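Uncharacterized protein (Equus caballus, PDB 5WF2) is the VHS/ENTH-like domain of tepsin, an accessory protein that associates with the AP-4 complex and may act in vesicular trafficking at the trans-Golgi network. Local coordinates at residues A[74-77]-A[78-82]; A[101-104]-A[105-109]; A[124-127]-A[128-132]. One frame throughout, in Å; residues are numbered along the deposited sequence.

Contact 1 of 3, residues A[74-77]-A[78-82]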
ATOM      1  N   SER A  74      -1.303  11.275  -8.264  1.00 43.07           N
ATOM      2  CA  SER A  74       0.008  11.696  -8.708  1.00 40.96           C
ATOM      3  C   SER A  74       1.066  10.625  -8.450  1.00 41.83           C
ATOM      4  O   SER A  74       0.855   9.655  -7.722  1.00 40.29           O
ATOM      5  CB  SER A  74       0.394  12.958  -7.968  1.00 42.26           C
ATOM      6  OG  SER A  74       0.811  12.604  -6.656  1.00 43.13           O
ATOM      7  N   GLU A  75       2.248  10.856  -9.008  1.00 37.04           N
ATOM      8  CA  GLU A  75       3.357   9.933  -8.838  1.00 38.30           C
ATOM      9  C   GLU A  75       3.771   9.827  -7.376  1.00 36.91           C
ATOM     10  O   GLU A  75       4.092   8.730  -6.898  1.00 33.81           O
ATOM     11  CB  GLU A  75       4.532  10.385  -9.706  1.00 36.15           C
ATOM     12  CG  GLU A  75       5.710   9.469  -9.704  1.00 41.34           C
ATOM     13  CD  GLU A  75       6.874   9.998 -10.518  1.00 56.20           C
ATOM     14  OE1 GLU A  75       7.442  11.037 -10.120  1.00 59.76           O
ATOM     15  OE2 GLU A  75       7.221   9.369 -11.551  1.00 44.15           O
ATOM     16  N   CYS A  76       3.773  10.954  -6.641  1.00 34.99           N
ATOM     17  CA  CYS A  76       4.239  10.906  -5.257  1.00 34.64           C
ATOM     18  C   CYS A  76       3.253  10.147  -4.382  1.00 32.69           C
ATOM     19  O   CYS A  76       3.658   9.369  -3.511  1.00 36.62           O
ATOM     20  CB  CYS A  76       4.476  12.315  -4.696  1.00 38.08           C
ATOM     21  SG  CYS A  76       5.445  12.317  -3.192  1.00 40.97           S
ATOM     22  N   VAL A  77       1.960  10.329  -4.604  1.00 34.00           N
ATOM     23  CA  VAL A  77       0.989   9.595  -3.805  1.00 37.87           C
ATOM     24  C   VAL A  77       1.090   8.101  -4.107  1.00 31.91           C
ATOM     25  O   VAL A  77       1.019   7.272  -3.192  1.00 27.87           O
ATOM     26  CB  VAL A  77      -0.431  10.134  -4.046  1.00 38.26           C
ATOM     27  CG1 VAL A  77      -1.479   9.170  -3.533  1.00 36.22           C
ATOM     28  CG2 VAL A  77      -0.613  11.510  -3.364  1.00 35.87           C
ATOM     29  N   GLN A  78       1.286   7.737  -5.379  1.00 30.15           N
ATOM     30  CA  GLN A  78       1.460   6.326  -5.728  1.00 27.21           C
ATOM     31  C   GLN A  78       2.675   5.744  -5.032  1.00 30.98           C
ATOM     32  O   GLN A  78       2.626   4.618  -4.523  1.00 25.01           O
ATOM     33  CB  GLN A  78       1.602   6.156  -7.230  1.00 31.53           C
ATOM     34  CG  GLN A  78       0.322   6.339  -8.036  1.00 33.88           C
ATOM     35  CD  GLN A  78       0.557   6.068  -9.504  1.00 30.85           C
ATOM     36  OE1 GLN A  78       1.522   6.562 -10.089  1.00 35.25           O
ATOM     37  NE2 GLN A  78      -0.305   5.258 -10.106  1.00 39.29           N
ATOM     38  N   MET A  79       3.791   6.486  -5.017  1.00 25.79           N
ATOM     39  CA  MET A  79       5.011   5.998  -4.386  1.00 27.32           C
ATOM     40  C   MET A  79       4.810   5.774  -2.892  1.00 25.76           C
ATOM     41  O   MET A  79       5.197   4.731  -2.356  1.00 23.84           O
ATOM     42  CB  MET A  79       6.173   6.975  -4.642  1.00 31.34           C
ATOM     43  CG  MET A  79       6.688   6.924  -6.081  1.00 29.46           C
ATOM     44  SD  MET A  79       7.610   5.428  -6.469  1.00 34.72           S
ATOM     45  CE  MET A  79       9.071   5.617  -5.457  1.00 39.50           C
ATOM     46  N   ARG A  80       4.166   6.720  -2.211  1.00 24.06           N
ATOM     47  CA  ARG A  80       3.949   6.576  -0.774  1.00 25.20           C
ATOM     48  C   ARG A  80       2.969   5.454  -0.478  1.00 23.08           C
ATOM     49  O   ARG A  80       3.143   4.721   0.504  1.00 22.82           O
ATOM     50  CB  ARG A  80       3.467   7.905  -0.167  1.00 26.75           C
ATOM     51  CG  ARG A  80       4.529   9.033  -0.267  1.00 28.04           C
ATOM     52  CD  ARG A  80       4.057  10.318   0.395  1.00 29.22           C
ATOM     53  NE  ARG A  80       3.862  10.156   1.826  1.00 26.25           N
ATOM     54  CZ  ARG A  80       4.805  10.308   2.737  1.00 27.96           C
ATOM     55  NH1 ARG A  80       6.012  10.651   2.368  1.00 35.67           N
ATOM     56  NH2 ARG A  80       4.531  10.126   4.030  1.00 31.90           N
ATOM     57  N   ALA A  81       1.933   5.314  -1.299  1.00 24.39           N
ATOM     58  CA  ALA A  81       0.983   4.216  -1.126  1.00 20.45           C
ATOM     59  C   ALA A  81       1.676   2.875  -1.305  1.00 20.13           C
ATOM     60  O   ALA A  81       1.448   1.966  -0.506  1.00 22.17           O
ATOM     61  CB  ALA A  81      -0.187   4.366  -2.102  1.00 22.42           C
ATOM     62  N   LEU A  82       2.529   2.733  -2.337  1.00 20.52           N
ATOM     63  CA  LEU A  82       3.353   1.521  -2.485  1.00 22.92           C
ATOM     64  C   LEU A  82       4.255   1.288  -1.281  1.00 23.86           C
ATOM     65  O   LEU A  82       4.466   0.138  -0.863  1.00 20.83           O
ATOM     66  CB  LEU A  82       4.206   1.570  -3.754  1.00 21.94           C
ATOM     67  CG  LEU A  82       3.457   1.461  -5.093  1.00 22.52           C
ATOM     68  CD1 LEU A  82       4.381   1.736  -6.271  1.00 24.53           C
ATOM     69  CD2 LEU A  82       2.784   0.117  -5.290  1.00 23.38           C
TER

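Contact 2 of 3, residues A[101-104]-A[105-109]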
ATOM      1  N   LEU A 101      -2.640 -11.996  -2.611  1.00 22.59           N
ATOM      2  CA  LEU A 101      -3.959 -12.157  -3.227  1.00 20.23           C
ATOM      3  C   LEU A 101      -4.634 -10.820  -3.452  1.00 20.87           C
ATOM      4  O   LEU A 101      -5.200 -10.574  -4.521  1.00 22.31           O
ATOM      5  CB  LEU A 101      -4.808 -13.062  -2.340  1.00 19.94           C
ATOM      6  CG  LEU A 101      -6.219 -13.404  -2.792  1.00 22.86           C
ATOM      7  CD1 LEU A 101      -6.587 -14.677  -2.104  1.00 23.19           C
ATOM      8  CD2 LEU A 101      -7.228 -12.310  -2.453  1.00 21.90           C
ATOM      9  N   LEU A 102      -4.601  -9.929  -2.450  1.00 21.69           N
ATOM     10  CA  LEU A 102      -5.286  -8.656  -2.589  1.00 22.18           C
ATOM     11  C   LEU A 102      -4.555  -7.678  -3.510  1.00 19.65           C
ATOM     12  O   LEU A 102      -5.209  -6.882  -4.182  1.00 23.27           O
ATOM     13  CB  LEU A 102      -5.479  -8.009  -1.231  1.00 24.32           C
ATOM     14  CG  LEU A 102      -6.338  -8.861  -0.268  1.00 22.67           C
ATOM     15  CD1 LEU A 102      -6.204  -8.362   1.167  1.00 30.88           C
ATOM     16  CD2 LEU A 102      -7.790  -8.851  -0.740  1.00 27.15           C
ATOM     17  N   THR A 103      -3.234  -7.693  -3.530  1.00 21.96           N
ATOM     18  CA  THR A 103      -2.507  -6.650  -4.247  1.00 23.65           C
ATOM     19  C   THR A 103      -2.040  -7.075  -5.628  1.00 22.21           C
ATOM     20  O   THR A 103      -1.652  -6.208  -6.430  1.00 22.88           O
ATOM     21  CB  THR A 103      -1.284  -6.175  -3.441  1.00 20.35           C
ATOM     22  OG1 THR A 103      -0.381  -7.252  -3.232  1.00 23.52           O
ATOM     23  CG2 THR A 103      -1.708  -5.622  -2.087  1.00 24.40           C
ATOM     24  N   ARG A 104      -2.031  -8.369  -5.929  1.00 25.13           N
ATOM     25  CA  ARG A 104      -1.441  -8.820  -7.183  1.00 23.21           C
ATOM     26  C   ARG A 104      -1.973  -8.094  -8.404  1.00 24.98           C
ATOM     27  O   ARG A 104      -1.155  -7.694  -9.253  1.00 22.36           O
ATOM     28  CB  ARG A 104      -1.622 -10.327  -7.352  1.00 26.44           C
ATOM     29  CG  ARG A 104      -1.208 -10.796  -8.723  1.00 32.11           C
ATOM     30  CD  ARG A 104      -1.685 -12.189  -8.977  1.00 29.92           C
ATOM     31  NE  ARG A 104      -0.821 -13.197  -8.371  1.00 33.13           N
ATOM     32  CZ  ARG A 104      -1.124 -13.863  -7.267  1.00 29.97           C
ATOM     33  NH1 ARG A 104      -2.254 -13.575  -6.634  1.00 26.29           N
ATOM     34  NH2 ARG A 104      -0.298 -14.798  -6.805  1.00 26.83           N
ATOM     35  N   PRO A 105      -3.279  -7.902  -8.590  1.00 26.63           N
ATOM     36  CA  PRO A 105      -3.738  -7.296  -9.855  1.00 27.50           C
ATOM     37  C   PRO A 105      -3.226  -5.895 -10.100  1.00 27.73           C
ATOM     38  O   PRO A 105      -2.785  -5.588 -11.214  1.00 22.73           O
ATOM     39  CB  PRO A 105      -5.266  -7.326  -9.719  1.00 29.28           C
ATOM     40  CG  PRO A 105      -5.531  -8.461  -8.834  1.00 32.92           C
ATOM     41  CD  PRO A 105      -4.414  -8.453  -7.827  1.00 26.60           C
ATOM     42  N   ARG A 106      -3.290  -5.022  -9.100  1.00 23.90           N
ATOM     43  CA  ARG A 106      -2.846  -3.659  -9.309  1.00 24.23           C
ATOM     44  C   ARG A 106      -1.333  -3.589  -9.407  1.00 22.55           C
ATOM     45  O   ARG A 106      -0.794  -2.837 -10.230  1.00 21.23           O
ATOM     46  CB  ARG A 106      -3.362  -2.744  -8.208  1.00 24.72           C
ATOM     47  CG  ARG A 106      -3.086  -1.251  -8.481  1.00 25.55           C
ATOM     48  CD  ARG A 106      -3.662  -0.757  -9.879  1.00 31.42           C
ATOM     49  NE  ARG A 106      -3.335   0.649 -10.127  1.00 34.35           N
ATOM     50  CZ  ARG A 106      -3.151   1.197 -11.331  1.00 34.52           C
ATOM     51  NH1 ARG A 106      -3.251   0.470 -12.438  1.00 37.72           N
ATOM     52  NH2 ARG A 106      -2.813   2.481 -11.426  1.00 32.75           N
ATOM     53  N   LEU A 107      -0.625  -4.388  -8.615  1.00 20.49           N
ATOM     54  CA  LEU A 107       0.830  -4.439  -8.754  1.00 20.26           C
ATOM     55  C   LEU A 107       1.243  -4.953 -10.127  1.00 19.88           C
ATOM     56  O   LEU A 107       2.216  -4.449 -10.710  1.00 21.49           O
ATOM     57  CB  LEU A 107       1.433  -5.308  -7.657  1.00 21.17           C
ATOM     58  CG  LEU A 107       1.403  -4.738  -6.245  1.00 20.51           C
ATOM     59  CD1 LEU A 107       1.971  -5.770  -5.313  1.00 19.81           C
ATOM     60  CD2 LEU A 107       2.276  -3.468  -6.185  1.00 23.67           C
ATOM     61  N   GLN A 108       0.535  -5.954 -10.670  1.00 19.60           N
ATOM     62  CA  GLN A 108       0.828  -6.415 -12.031  1.00 20.45           C
ATOM     63  C   GLN A 108       0.598  -5.299 -13.055  1.00 22.27           C
ATOM     64  O   GLN A 108       1.414  -5.110 -13.963  1.00 25.92           O
ATOM     65  CB  GLN A 108      -0.031  -7.643 -12.406  1.00 24.88           C
ATOM     66  CG  GLN A 108       0.501  -8.975 -11.955  1.00 28.57           C
ATOM     67  CD  GLN A 108      -0.507 -10.126 -12.131  1.00 31.98           C
ATOM     68  OE1 GLN A 108      -1.706  -9.905 -12.322  1.00 35.24           O
ATOM     69  NE2 GLN A 108      -0.000 -11.363 -12.094  1.00 34.95           N
ATOM     70  N   GLU A 109      -0.500  -4.558 -12.929  1.00 26.09           N
ATOM     71  CA  GLU A 109      -0.758  -3.440 -13.837  1.00 29.26           C
ATOM     72  C   GLU A 109       0.355  -2.398 -13.790  1.00 32.12           C
ATOM     73  O   GLU A 109       0.832  -1.928 -14.838  1.00 25.47           O
ATOM     74  CB  GLU A 109      -2.092  -2.793 -13.508  1.00 29.21           C
ATOM     75  CG  GLU A 109      -3.286  -3.614 -13.977  1.00 30.42           C
ATOM     76  CD  GLU A 109      -4.602  -3.166 -13.389  1.00 38.61           C
ATOM     77  OE1 GLU A 109      -4.654  -2.090 -12.728  1.00 35.30           O
ATOM     78  OE2 GLU A 109      -5.588  -3.916 -13.586  1.00 45.08           O
TER
HETATM   79  O   HOH W   1      -4.838  -5.281  -6.594  1.00 26.61           O

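Contact 3 of 3, residues A[124-127]-A[128-132]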
ATOM      1  N   LYS A 124       9.259  -4.542  -7.626  1.00 22.56           N
ATOM      2  CA  LYS A 124      10.033  -5.142  -6.525  1.00 23.26           C
ATOM      3  C   LYS A 124       9.113  -5.679  -5.446  1.00 20.30           C
ATOM      4  O   LYS A 124       9.365  -6.747  -4.885  1.00 19.58           O
ATOM      5  CB  LYS A 124      10.999  -4.124  -5.908  1.00 21.75           C
ATOM      6  CG  LYS A 124      11.872  -3.455  -6.913  1.00 30.83           C
ATOM      7  CD  LYS A 124      13.219  -2.984  -6.346  1.00 30.21           C
ATOM      8  CE  LYS A 124      13.099  -1.857  -5.374  1.00 30.42           C
ATOM      9  NZ  LYS A 124      14.460  -1.189  -5.179  1.00 29.07           N
ATOM     10  N   ILE A 125       8.022  -4.963  -5.164  1.00 20.73           N
ATOM     11  CA  ILE A 125       7.063  -5.431  -4.169  1.00 18.56           C
ATOM     12  C   ILE A 125       6.419  -6.729  -4.645  1.00 20.08           C
ATOM     13  O   ILE A 125       6.248  -7.681  -3.878  1.00 20.86           O
ATOM     14  CB  ILE A 125       5.995  -4.361  -3.906  1.00 21.26           C
ATOM     15  CG1 ILE A 125       6.598  -3.131  -3.239  1.00 20.40           C
ATOM     16  CG2 ILE A 125       4.924  -4.920  -3.030  1.00 21.54           C
ATOM     17  CD1 ILE A 125       5.723  -1.914  -3.158  1.00 23.66           C
ATOM     18  N   LEU A 126       5.978  -6.749  -5.900  1.00 21.07           N
ATOM     19  CA  LEU A 126       5.312  -7.928  -6.432  1.00 18.64           C
ATOM     20  C   LEU A 126       6.250  -9.114  -6.414  1.00 19.44           C
ATOM     21  O   LEU A 126       5.867 -10.217  -6.010  1.00 17.66           O
ATOM     22  CB  LEU A 126       4.827  -7.638  -7.851  1.00 19.65           C
ATOM     23  CG  LEU A 126       4.087  -8.747  -8.595  1.00 26.88           C
ATOM     24  CD1 LEU A 126       2.927  -9.228  -7.783  1.00 25.34           C
ATOM     25  CD2 LEU A 126       3.601  -8.219  -9.944  1.00 28.01           C
ATOM     26  N   ARG A 127       7.507  -8.912  -6.837  1.00 24.27           N
ATOM     27  CA  ARG A 127       8.462 -10.024  -6.853  1.00 24.21           C
ATOM     28  C   ARG A 127       8.761 -10.539  -5.451  1.00 19.47           C
ATOM     29  O   ARG A 127       8.946 -11.741  -5.255  1.00 22.47           O
ATOM     30  CB  ARG A 127       9.761  -9.610  -7.548  1.00 27.88           C
ATOM     31  CG  ARG A 127       9.619  -9.285  -9.055  1.00 35.89           C
ATOM     32  CD  ARG A 127       9.438 -10.491  -9.960  1.00 47.99           C
ATOM     33  NE  ARG A 127       8.026 -10.756 -10.198  1.00 46.89           N
ATOM     34  CZ  ARG A 127       7.291 -10.163 -11.134  1.00 45.89           C
ATOM     35  NH1 ARG A 127       7.830  -9.262 -11.949  1.00 45.52           N
ATOM     36  NH2 ARG A 127       6.001 -10.477 -11.243  1.00 40.53           N
ATOM     37  N   HIS A 128       8.754  -9.663  -4.466  1.00 18.88           N
ATOM     38  CA  HIS A 128       8.970 -10.062  -3.085  1.00 18.25           C
ATOM     39  C   HIS A 128       7.808 -10.919  -2.572  1.00 24.00           C
ATOM     40  O   HIS A 128       8.021 -11.999  -2.005  1.00 24.90           O
ATOM     41  CB  HIS A 128       9.163  -8.824  -2.241  1.00 20.92           C
ATOM     42  CG  HIS A 128       9.494  -9.124  -0.818  1.00 22.09           C
ATOM     43  ND1 HIS A 128      10.767  -9.479  -0.405  1.00 21.75           N
ATOM     44  CD2 HIS A 128       8.700  -9.239   0.268  1.00 22.70           C
ATOM     45  CE1 HIS A 128      10.747  -9.716   0.893  1.00 30.75           C
ATOM     46  NE2 HIS A 128       9.507  -9.588   1.328  1.00 28.98           N
ATOM     47  N   PHE A 129       6.566 -10.458  -2.766  1.00 19.97           N
ATOM     48  CA  PHE A 129       5.413 -11.215  -2.287  1.00 19.67           C
ATOM     49  C   PHE A 129       5.323 -12.572  -2.982  1.00 23.11           C
ATOM     50  O   PHE A 129       5.033 -13.587  -2.345  1.00 25.61           O
ATOM     51  CB  PHE A 129       4.122 -10.408  -2.494  1.00 19.17           C
ATOM     52  CG  PHE A 129       4.010  -9.135  -1.680  1.00 20.53           C
ATOM     53  CD1 PHE A 129       4.821  -8.887  -0.573  1.00 22.77           C
ATOM     54  CD2 PHE A 129       2.964  -8.242  -1.948  1.00 15.94           C
ATOM     55  CE1 PHE A 129       4.669  -7.741   0.170  1.00 20.89           C
ATOM     56  CE2 PHE A 129       2.803  -7.080  -1.196  1.00 20.89           C
ATOM     57  CZ  PHE A 129       3.639  -6.822  -0.140  1.00 21.23           C
ATOM     58  N   GLU A 130       5.633 -12.625  -4.283  1.00 24.19           N
ATOM     59  CA  GLU A 130       5.613 -13.891  -5.011  1.00 24.74           C
ATOM     60  C   GLU A 130       6.677 -14.853  -4.486  1.00 26.80           C
ATOM     61  O   GLU A 130       6.432 -16.059  -4.357  1.00 30.76           O
ATOM     62  CB  GLU A 130       5.796 -13.611  -6.501  1.00 22.59           C
ATOM     63  CG  GLU A 130       4.587 -12.983  -7.150  1.00 23.08           C
ATOM     64  CD  GLU A 130       4.737 -12.712  -8.616  1.00 39.23           C
ATOM     65  OE1 GLU A 130       5.883 -12.620  -9.119  1.00 40.05           O
ATOM     66  OE2 GLU A 130       3.685 -12.564  -9.265  1.00 43.12           O
ATOM     67  N   ALA A 131       7.853 -14.332  -4.155  1.00 28.42           N
ATOM     68  CA  ALA A 131       8.942 -15.169  -3.667  1.00 29.42           C
ATOM     69  C   ALA A 131       8.605 -15.817  -2.333  1.00 37.03           C
ATOM     70  O   ALA A 131       8.899 -17.000  -2.112  1.00 36.39           O
ATOM     71  CB  ALA A 131      10.197 -14.322  -3.540  1.00 28.33           C
ATOM     72  N   SER A 132       7.987 -15.062  -1.425  1.00 33.69           N
ATOM     73  CA  SER A 132       7.608 -15.610  -0.136  1.00 34.00           C
ATOM     74  C   SER A 132       6.600 -16.742  -0.253  1.00 42.53           C
ATOM     75  O   SER A 132       6.547 -17.597   0.635  1.00 49.42           O
ATOM     76  CB  SER A 132       7.048 -14.508   0.743  1.00 39.00           C
ATOM     77  OG  SER A 132       7.911 -13.383   0.710  1.00 45.55           O
TER

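Contact 1 of 3, residues A[74-77]-A[78-82]
Gln-78 meets Ser-74 where helix 75-89 of this all-helical VHS/ENTH-like domain begins, and the motif is an N-cap followed by the first i to i+4 bonds. Gln-78 N donates to Ser-74 O at 3.1 Å, and the next three amides follow suit: Met-79 N to Glu-75 O, Arg-80 N to Cys-76 O and Ala-81 N to Val-77 O, the last at 2.9 Å. The side chains of the second segment lie back against the same carbonyls. CG of Gln-78, anti to its carbonyl carbon (chi1 -73°), is 3.4 Å from Ser-74 O, and its chain then runs extended, so that NE2 can bond to Leu-70 O in the preceding loop. An alanine here would probably leave Leu-70 O with Arg-106 NH2 but without the amide of this side chain, and open a gap against Arg-106 and Leu-110 of helix 96-111. On the next position, Met-79 CG approaches Glu-75 O to 3.3 Å; bends at chi2 and chi3 then carry the thioether away, and the side chain packs on Pro-117 and Val-118.

Arg-80 leaves the helix beside Cys-76, with CD 4.3 Å from SG. Arg-80 is buried, and its guanidinium is engaged at all three nitrogens: NE bonds to Val-34 O, NH1 to Arg-39 O, and NH2 forms a salt bridge with Glu-46. That carboxylate probably offsets the positive charge, and together the three bonds tie helix 75-89 to the N-terminal part of the domain. Val-77 and Ala-81 pack on Thr-35 of helix 25-35. The Ser-74 hydroxyl caps the start of the helix: with chi1 at 78°, OG accepts from Val-77 N at 3.3 Å, with a nearly straight N-H...O angle of 171°.

Contact 2 of 3, residues A[101-104]-A[105-109]
Gln-108 N donates to Arg-104 O at 2.8 Å, and Leu-107 N donates to Thr-103 O in a nearly straight bond. These two bonds carry the helix across Pro-105, which has no amide hydrogen and whose CD lies 4.0 Å from Leu-101 O, where a hydrogen bond would otherwise run. One residue on, the turn is completed by solvent: a water donates to Leu-102 O and accepts from Arg-106 N, replacing the direct bond. The side chain of Arg-106 turns to Glu-109, three residues further along, and NH1 makes a salt bridge of 2.9 Å with Glu-109 OE1 through the anti lone pair of that oxygen, which lies somewhat out of the guanidinium plane; NH2 goes to Leu-70 O.

Packing follows the same one-turn spacing. Arg-104 and Gln-108 run side by side, with CG of Arg-104 3.5 Å from CD of Gln-108. Because Arg-104 CG is anti to the backbone N (chi1 172°), the aliphatic part lies along the amide, while the guanidinium is turned 63° from the amide plane. On the inner side Thr-103 and Leu-107 also point the same way. OG1 of Thr-103 bonds to Ile-99 O and still touches Leu-107 CD1 at 3.5 Å; both residues are buried, facing helix 117-132. Leu-102 and Thr-103 rest on helix 59-68 as well.

Taken together, the missing amide bonds and the bridging water are those of a proline kink within a continuous helix, here in the helical superhelix of a VHS/ENTH-like domain.

Contact 3 of 3, residues A[124-127]-A[128-132]
Arg-127 and Glu-130 form a salt bridge near the C-terminal end of helix 117-132 in the helical VHS/ENTH-like fold. The grip is side-on: NE and NH2 both donate to OE1, each at 3.0 Å, from one face of the carboxylate. OE1 lies only 3° from the guanidinium plane, whereas the donors stand about 32° out of the carboxylate plane, so the two flat groups are tilted rather than coplanar. Bends at chi2 and chi3 curl the arginine round to bring NE and NH2 to the carboxylate in this i to i+3 pairing. The other carboxylate oxygen, OE2 of Glu-130, lies 3.7 Å from Leu-126 CD1.

Backbone bonds run i to i+4 through all four steps, from His-128 N to Lys-124 O up to Ala-131 N to Arg-127 O.

Apolar contacts gather on the buried side. Phe-129 rests on Val-85, Ile-99 and Thr-103, and Ile-125 on Leu-82, Ala-86 and Leu-107, so this side of the helix faces helices 75-89 and 96-111. Between these two residues there is a CH-pi contact: with Ile-125 CG2 anti to its backbone N, that methyl sits over the ring face, 3.9 Å from the Phe-129 ring centroid.

From the N terminus, contact 1, contact 2 and contact 3 occur in series on helices 75-89, 96-111 and 117-132. Each spans a single uninterrupted piece of helix, so none closes a loop, and none nests within or crosses another. Their relation is through packing. Leu-82 CD2 of contact 1 lies 3.7 Å from Leu-107 CD2 of contact 2, and Leu-107 CD1 in turn is 3.8 Å from Ile-125 CG2 of contact 3. Leu-82 O also touches Ile-125 CD1, which joins helices 75-89 and 117-132 directly; with the Leu-107 contacts, the three helices meet. Contacts 2 and 3 have centres about 11 Å apart, against 19 Å for contacts 1 and 3.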